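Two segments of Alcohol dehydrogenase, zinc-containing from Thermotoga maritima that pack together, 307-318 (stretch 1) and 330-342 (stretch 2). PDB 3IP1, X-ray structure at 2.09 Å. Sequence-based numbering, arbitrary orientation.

Stretch 1 (307-318) ARGINATVAIVA
Stretch 2, residues 330-342: VFQVRRAQIVGSQ

The two stretches pair as neighbouring parallel β-strands, and side-chain hydrogen bonds from Arg334, Arg335 and Gln337 join the strand start and the loops that lead into it. Strand 313-316 runs beside strand 337-340, with 21° between their N-to-C directions and 4.6 Å between their axes at closest approach. The register is Thr313 with Gln337, Val314 with Ile338, Ala315 with Val339 and Ile316 with Gly340, at CA-CA distances of 4.7 to 4.9 Å. Backbone angles are extended throughout both strands, from -116/132 at Thr313 to -104/115 at Ile316, and from -143/167 at Gln337 to -95/155 at Gly340.

The hydrogen bonds alternate in direction, as parallel strands require. Gln337 N donates to Ala312 O (2.9 Å), and Val314 N to Gln337 O (2.7 Å). Val339 N then donates to Val314 O (2.9 Å), Ile316 N to Val339 O (2.9 Å), and Ser341 N to Ile316 O (3.1 Å). Val314 and Ile316 thus use both N and O.

Thr313, Ala315, Gln337 and Val339 point to one face of the sheet. Here Gln337 (chi1 50°, chi2 -80°) turns its amide so that NE2 donates to Thr313 OG1 at 2.8 Å, almost linearly. Gln337 NE2 also makes a weak bond to Asn311 O at 3.2 Å. Further along, Ala315 CB meets Val339 CG2 at 3.8 Å.

Val314, Ile316 and Ile338 occupy the other face. Ile316 (m, t) places CD1 3.6 Å from CG2 of Ile338 (m, t). Val314 (t) sets CG2 4.1 Å from Phe331 CE1, at the edge of the ring. Phe331 lies in the helix that precedes the second strand.

Before the strands, Asn311 (64/26) and Arg335 (55/48) both have positive phi. Asn311 N donates to Arg334 O at 3.3 Å. Asn311 takes chi1 m, and its OD1 accepts from Arg335 NH2 at 2.8 Å, near the guanidinium plane. The Arg335 chain is extended at chi2 and chi3, both t, with chi1 at -148°.

Arg334 is the first residue after the helix to leave helical angles. Its side chain is m at chi1, chi2 and chi3, and Arg334 NH1 donates to Ala307 O at 2.9 Å. Ala307 is likewise the first residue after a helix to leave helical phi/psi.

Three waters bridge this region. Water 1 links Arg308 O to Arg334 NH1, water 2 links Asn311 OD1 to Gln337 OE1, and water 3 links Ala312 N to Arg334 O. Beyond the strands, water 4 donates to both Val317 O and Ser341 O.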

ATOM      1  N   ALA A 307      12.958  20.043  -8.168  1.00 30.76           N
ATOM      2  CA  ALA A 307      13.603  18.906  -7.489  1.00 30.63           C
ATOM      3  C   ALA A 307      13.818  17.697  -8.393  1.00 30.96           C
ATOM      4  O   ALA A 307      13.046  17.433  -9.313  1.00 30.52           O
ATOM      5  CB  ALA A 307      12.791  18.483  -6.260  1.00 30.83           C
ATOM      6  N   ARG A 308      14.860  16.937  -8.095  1.00 31.46           N
ATOM      7  CA  ARG A 308      15.133  15.723  -8.840  1.00 32.02           C
ATOM      8  C   ARG A 308      14.377  14.513  -8.291  1.00 31.43           C
ATOM      9  O   ARG A 308      14.118  13.544  -9.023  1.00 31.80           O
ATOM     10  CB  ARG A 308      16.628  15.473  -8.850  1.00 32.64           C
ATOM     11  CG  ARG A 308      17.380  16.664  -9.424  1.00 36.24           C
ATOM     12  CD  ARG A 308      18.800  16.316  -9.745  1.00 42.42           C
ATOM     13  NE  ARG A 308      18.875  15.216 -10.702  1.00 46.54           N
ATOM     14  CZ  ARG A 308      20.015  14.690 -11.129  1.00 48.67           C
ATOM     15  NH1 ARG A 308      21.171  15.172 -10.690  1.00 50.29           N
ATOM     16  NH2 ARG A 308      20.002  13.687 -11.988  1.00 49.36           N
ATOM     17  N   GLY A 309      14.023  14.569  -7.009  1.00 30.47           N
ATOM     18  CA  GLY A 309      13.201  13.529  -6.378  1.00 28.65           C
ATOM     19  C   GLY A 309      11.830  13.493  -7.036  1.00 27.90           C
ATOM     20  O   GLY A 309      11.386  14.467  -7.632  1.00 27.30           O
ATOM     21  N   ILE A 310      11.172  12.350  -6.964  1.00 26.93           N
ATOM     22  CA  ILE A 310       9.807  12.241  -7.465  1.00 26.23           C
ATOM     23  C   ILE A 310       8.964  11.639  -6.358  1.00 25.29           C
ATOM     24  O   ILE A 310       9.473  11.412  -5.262  1.00 24.68           O
ATOM     25  CB  ILE A 310       9.714  11.401  -8.760  1.00 26.48           C
ATOM     26  CG1 ILE A 310      10.365  10.025  -8.574  1.00 25.82           C
ATOM     27  CG2 ILE A 310      10.324  12.159  -9.937  1.00 26.39           C
ATOM     28  CD1 ILE A 310      10.029   9.036  -9.719  1.00 26.82           C
ATOM     29  N   ASN A 311       7.683  11.404  -6.629  1.00 24.42           N
ATOM     30  CA  ASN A 311       6.790  10.807  -5.635  1.00 24.73           C
ATOM     31  C   ASN A 311       6.548  11.663  -4.374  1.00 24.39           C
ATOM     32  O   ASN A 311       6.234  11.125  -3.322  1.00 24.30           O
ATOM     33  CB  ASN A 311       7.278   9.388  -5.268  1.00 25.02           C
ATOM     34  CG  ASN A 311       7.149   8.427  -6.430  1.00 26.57           C
ATOM     35  OD1 ASN A 311       6.078   8.309  -7.041  1.00 27.78           O
ATOM     36  ND2 ASN A 311       8.237   7.741  -6.758  1.00 28.76           N
ATOM     37  N   ALA A 312       6.692  12.989  -4.489  1.00 24.13           N
ATOM     38  CA  ALA A 312       6.379  13.881  -3.364  1.00 24.17           C
ATOM     39  C   ALA A 312       4.902  13.811  -3.046  1.00 23.40           C
ATOM     40  O   ALA A 312       4.069  13.673  -3.939  1.00 23.61           O
ATOM     41  CB  ALA A 312       6.771  15.323  -3.661  1.00 23.90           C
ATOM     42  N   THR A 313       4.594  13.898  -1.763  1.00 22.94           N
ATOM     43  CA  THR A 313       3.233  14.023  -1.295  1.00 22.93           C
ATOM     44  C   THR A 313       3.059  15.380  -0.605  1.00 22.94           C
ATOM     45  O   THR A 313       3.892  15.773   0.228  1.00 22.96           O
ATOM     46  CB  THR A 313       2.889  12.870  -0.323  1.00 23.18           C
ATOM     47  OG1 THR A 313       2.881  11.642  -1.052  1.00 22.17           O
ATOM     48  CG2 THR A 313       1.510  13.085   0.323  1.00 21.88           C
ATOM     49  N   VAL A 314       2.001  16.112  -0.951  1.00 23.15           N
ATOM     50  CA  VAL A 314       1.664  17.294  -0.172  1.00 22.74           C
ATOM     51  C   VAL A 314       0.457  16.961   0.683  1.00 23.49           C
ATOM     52  O   VAL A 314      -0.607  16.644   0.172  1.00 21.93           O
ATOM     53  CB  VAL A 314       1.367  18.539  -1.004  1.00 22.90           C
ATOM     54  CG1 VAL A 314       1.251  19.766  -0.074  1.00 22.17           C
ATOM     55  CG2 VAL A 314       2.433  18.770  -2.015  1.00 22.92           C
ATOM     56  N   ALA A 315       0.654  17.004   1.995  1.00 23.97           N
ATOM     57  CA  ALA A 315      -0.434  16.732   2.924  1.00 24.61           C
ATOM     58  C   ALA A 315      -0.947  18.074   3.447  1.00 25.69           C
ATOM     59  O   ALA A 315      -0.155  18.904   3.929  1.00 25.65           O
ATOM     60  CB  ALA A 315       0.057  15.832   4.065  1.00 23.90           C
ATOM     61  N   ILE A 316      -2.258  18.294   3.324  1.00 26.60           N
ATOM     62  CA  ILE A 316      -2.890  19.542   3.776  1.00 27.86           C
ATOM     63  C   ILE A 316      -3.641  19.307   5.080  1.00 28.63           C
ATOM     64  O   ILE A 316      -4.611  18.562   5.114  1.00 28.15           O
ATOM     65  CB  ILE A 316      -3.846  20.124   2.705  1.00 28.42           C
ATOM     66  CG1 ILE A 316      -3.077  20.424   1.413  1.00 30.27           C
ATOM     67  CG2 ILE A 316      -4.505  21.436   3.216  1.00 28.04           C
ATOM     68  CD1 ILE A 316      -3.952  20.444   0.141  1.00 33.53           C
ATOM     69  N   VAL A 317      -3.172  19.943   6.148  1.00 29.93           N
ATOM     70  CA  VAL A 317      -3.691  19.700   7.494  1.00 31.36           C
ATOM     71  C   VAL A 317      -4.375  20.936   8.093  1.00 33.31           C
ATOM     72  O   VAL A 317      -5.313  20.816   8.890  1.00 32.85           O
ATOM     73  CB  VAL A 317      -2.587  19.138   8.457  1.00 31.09           C
ATOM     74  CG1 VAL A 317      -1.564  20.166   8.784  1.00 29.70           C
ATOM     75  CG2 VAL A 317      -3.204  18.573   9.739  1.00 31.06           C
ATOM     76  N   ALA A 318      -3.914  22.123   7.700  1.00 35.14           N
ATOM     77  CA  ALA A 318      -4.489  23.334   8.256  1.00 37.21           C
ATOM     78  C   ALA A 318      -5.785  23.660   7.527  1.00 38.27           C
ATOM     79  O   ALA A 318      -5.949  23.319   6.358  1.00 38.78           O
ATOM     80  CB  ALA A 318      -3.505  24.478   8.191  1.00 36.81           C
ATOM     81  N   VAL A 330       2.417  20.001 -12.785  1.00 28.41           N
ATOM     82  CA  VAL A 330       3.479  19.771 -11.816  1.00 27.76           C
ATOM     83  C   VAL A 330       3.377  18.365 -11.204  1.00 27.92           C
ATOM     84  O   VAL A 330       4.375  17.635 -11.165  1.00 27.45           O
ATOM     85  CB  VAL A 330       3.467  20.847 -10.721  1.00 28.38           C
ATOM     86  CG1 VAL A 330       4.361  20.429  -9.536  1.00 26.62           C
ATOM     87  CG2 VAL A 330       3.889  22.244 -11.330  1.00 26.47           C
ATOM     88  N   PHE A 331       2.167  18.011 -10.750  1.00 27.25           N
ATOM     89  CA  PHE A 331       1.861  16.705 -10.166  1.00 27.35           C
ATOM     90  C   PHE A 331       1.973  15.546 -11.148  1.00 27.37           C
ATOM     91  O   PHE A 331       2.509  14.504 -10.780  1.00 28.11           O
ATOM     92  CB  PHE A 331       0.545  16.735  -9.348  1.00 26.86           C
ATOM     93  CG  PHE A 331       0.659  17.629  -8.158  1.00 27.92           C
ATOM     94  CD1 PHE A 331       0.994  17.107  -6.911  1.00 26.90           C
ATOM     95  CD2 PHE A 331       0.581  19.022  -8.309  1.00 27.64           C
ATOM     96  CE1 PHE A 331       1.208  17.955  -5.810  1.00 27.99           C
ATOM     97  CE2 PHE A 331       0.794  19.868  -7.219  1.00 29.63           C
ATOM     98  CZ  PHE A 331       1.112  19.334  -5.967  1.00 28.56           C
ATOM     99  N   GLN A 332       1.539  15.740 -12.393  1.00 26.48           N
ATOM    100  CA  GLN A 332       1.730  14.730 -13.426  1.00 25.79           C
ATOM    101  C   GLN A 332       3.212  14.464 -13.732  1.00 25.63           C
ATOM    102  O   GLN A 332       3.675  13.313 -13.730  1.00 24.08           O
ATOM    103  CB  GLN A 332       1.016  15.133 -14.707  1.00 26.10           C
ATOM    104  CG  GLN A 332      -0.512  15.062 -14.643  1.00 26.97           C
ATOM    105  CD  GLN A 332      -1.176  15.808 -15.803  1.00 29.93           C
ATOM    106  OE1 GLN A 332      -0.604  16.748 -16.367  1.00 29.98           O
ATOM    107  NE2 GLN A 332      -2.388  15.401 -16.153  1.00 28.45           N
ATOM    108  N   VAL A 333       3.950  15.537 -13.985  1.00 25.31           N
ATOM    109  CA  VAL A 333       5.317  15.428 -14.452  1.00 25.31           C
ATOM    110  C   VAL A 333       6.309  14.968 -13.352  1.00 24.92           C
ATOM    111  O   VAL A 333       7.303  14.306 -13.653  1.00 24.67           O
ATOM    112  CB  VAL A 333       5.773  16.742 -15.163  1.00 25.99           C
ATOM    113  CG1 VAL A 333       7.241  16.664 -15.593  1.00 26.40           C
ATOM    114  CG2 VAL A 333       4.896  17.029 -16.407  1.00 25.54           C
ATOM    115  N   ARG A 334       6.047  15.312 -12.093  1.00 23.92           N
ATOM    116  CA  ARG A 334       6.948  14.903 -11.007  1.00 24.15           C
ATOM    117  C   ARG A 334       6.414  13.705 -10.219  1.00 24.08           C
ATOM    118  O   ARG A 334       6.954  13.354  -9.160  1.00 24.53           O
ATOM    119  CB  ARG A 334       7.266  16.083 -10.077  1.00 23.90           C
ATOM    120  CG  ARG A 334       7.601  17.393 -10.792  1.00 24.68           C
ATOM    121  CD  ARG A 334       8.754  17.256 -11.812  1.00 26.43           C
ATOM    122  NE  ARG A 334      10.006  16.832 -11.179  1.00 26.19           N
ATOM    123  CZ  ARG A 334      10.674  15.735 -11.523  1.00 26.11           C
ATOM    124  NH1 ARG A 334      11.799  15.418 -10.904  1.00 26.11           N
ATOM    125  NH2 ARG A 334      10.230  14.978 -12.517  1.00 22.93           N
ATOM    126  N   ARG A 335       5.344  13.100 -10.728  1.00 23.61           N
ATOM    127  CA  ARG A 335       4.740  11.917 -10.090  1.00 24.69           C
ATOM    128  C   ARG A 335       4.393  12.195  -8.618  1.00 24.06           C
ATOM    129  O   ARG A 335       4.699  11.399  -7.716  1.00 24.30           O
ATOM    130  CB  ARG A 335       5.681  10.696 -10.225  1.00 23.76           C
ATOM    131  CG  ARG A 335       4.945   9.380 -10.336  1.00 25.28           C
ATOM    132  CD  ARG A 335       5.917   8.200 -10.238  1.00 24.44           C
ATOM    133  NE  ARG A 335       5.265   6.969 -10.644  1.00 24.25           N
ATOM    134  CZ  ARG A 335       4.668   6.123  -9.815  1.00 24.95           C
ATOM    135  NH1 ARG A 335       4.080   5.041 -10.298  1.00 26.62           N
ATOM    136  NH2 ARG A 335       4.667   6.355  -8.513  1.00 24.58           N
ATOM    137  N   ALA A 336       3.744  13.327  -8.391  1.00 23.16           N
ATOM    138  CA  ALA A 336       3.474  13.795  -7.041  1.00 23.06           C
ATOM    139  C   ALA A 336       1.994  13.677  -6.735  1.00 22.98           C
ATOM    140  O   ALA A 336       1.183  13.438  -7.628  1.00 22.60           O
ATOM    141  CB  ALA A 336       3.972  15.231  -6.859  1.00 22.28           C
ATOM    142  N   GLN A 337       1.650  13.774  -5.462  1.00 23.34           N
ATOM    143  CA  GLN A 337       0.248  13.697  -5.055  1.00 24.19           C
ATOM    144  C   GLN A 337      -0.089  14.637  -3.885  1.00 24.09           C
ATOM    145  O   GLN A 337       0.787  15.171  -3.218  1.00 22.76           O
ATOM    146  CB  GLN A 337      -0.180  12.248  -4.729  1.00 24.97           C
ATOM    147  CG  GLN A 337       0.737  11.467  -3.761  1.00 27.24           C
ATOM    148  CD  GLN A 337       2.017  10.871  -4.435  1.00 31.31           C
ATOM    149  OE1 GLN A 337       2.044  10.518  -5.632  1.00 34.29           O
ATOM    150  NE2 GLN A 337       3.073  10.771  -3.654  1.00 32.58           N
ATOM    151  N   ILE A 338      -1.388  14.802  -3.664  1.00 24.50           N
ATOM    152  CA  ILE A 338      -1.934  15.714  -2.681  1.00 24.74           C
ATOM    153  C   ILE A 338      -2.981  14.955  -1.887  1.00 24.61           C
ATOM    154  O   ILE A 338      -3.925  14.421  -2.463  1.00 24.25           O
ATOM    155  CB  ILE A 338      -2.673  16.905  -3.371  1.00 25.35           C
ATOM    156  CG1 ILE A 338      -1.739  17.654  -4.340  1.00 26.35           C
ATOM    157  CG2 ILE A 338      -3.276  17.860  -2.313  1.00 23.39           C
ATOM    158  CD1 ILE A 338      -2.486  18.569  -5.272  1.00 27.35           C
ATOM    159  N   VAL A 339      -2.807  14.924  -0.574  1.00 25.11           N
ATOM    160  CA  VAL A 339      -3.775  14.310   0.331  1.00 26.59           C
ATOM    161  C   VAL A 339      -4.266  15.351   1.342  1.00 27.13           C
ATOM    162  O   VAL A 339      -3.507  16.196   1.828  1.00 27.90           O
ATOM    163  CB  VAL A 339      -3.203  13.043   1.083  1.00 26.31           C
ATOM    164  CG1 VAL A 339      -2.704  11.982   0.092  1.00 27.22           C
ATOM    165  CG2 VAL A 339      -2.073  13.415   2.033  1.00 28.17           C
ATOM    166  N   GLY A 340      -5.549  15.300   1.650  1.00 27.43           N
ATOM    167  CA  GLY A 340      -6.059  16.080   2.743  1.00 27.27           C
ATOM    168  C   GLY A 340      -6.080  15.213   3.986  1.00 28.06           C
ATOM    169  O   GLY A 340      -6.166  13.984   3.904  1.00 28.95           O
ATOM    170  N   SER A 341      -6.018  15.854   5.144  1.00 28.31           N
ATOM    171  CA  SER A 341      -6.043  15.147   6.417  1.00 29.22           C
ATOM    172  C   SER A 341      -6.895  15.905   7.420  1.00 29.18           C
ATOM    173  O   SER A 341      -6.937  17.140   7.387  1.00 29.94           O
ATOM    174  CB  SER A 341      -4.622  15.018   6.960  1.00 28.87           C
ATOM    175  OG  SER A 341      -4.614  14.289   8.172  1.00 30.94           O
ATOM    176  N   GLN A 342      -7.559  15.175   8.312  1.00 28.90           N
ATOM    177  CA  GLN A 342      -8.236  15.788   9.464  1.00 29.07           C
ATOM    178  C   GLN A 342      -8.347  14.767  10.603  1.00 28.74           C
ATOM    179  O   GLN A 342      -8.405  13.545  10.347  1.00 29.09           O
ATOM    180  CB  GLN A 342      -9.628  16.322   9.093  1.00 29.37           C
ATOM    181  CG  GLN A 342     -10.751  15.271   9.142  1.00 30.90           C
ATOM    182  CD  GLN A 342     -12.142  15.844   8.858  1.00 31.41           C
ATOM    183  OE1 GLN A 342     -12.290  17.032   8.597  1.00 29.91           O
ATOM    184  NE2 GLN A 342     -13.166  14.983   8.904  1.00 30.35           N
TER
HETATM  185  O   HOH W   1      14.335  13.504 -11.710  1.00 28.63           O
HETATM  186  O   HOH W   2       3.673   8.424  -5.386  1.00 36.51           O
HETATM  187  O   HOH W   3       7.573  14.567  -6.722  1.00 19.70           O
HETATM  188  O   HOH W   4      -7.512  19.133   9.076  1.00 41.67           O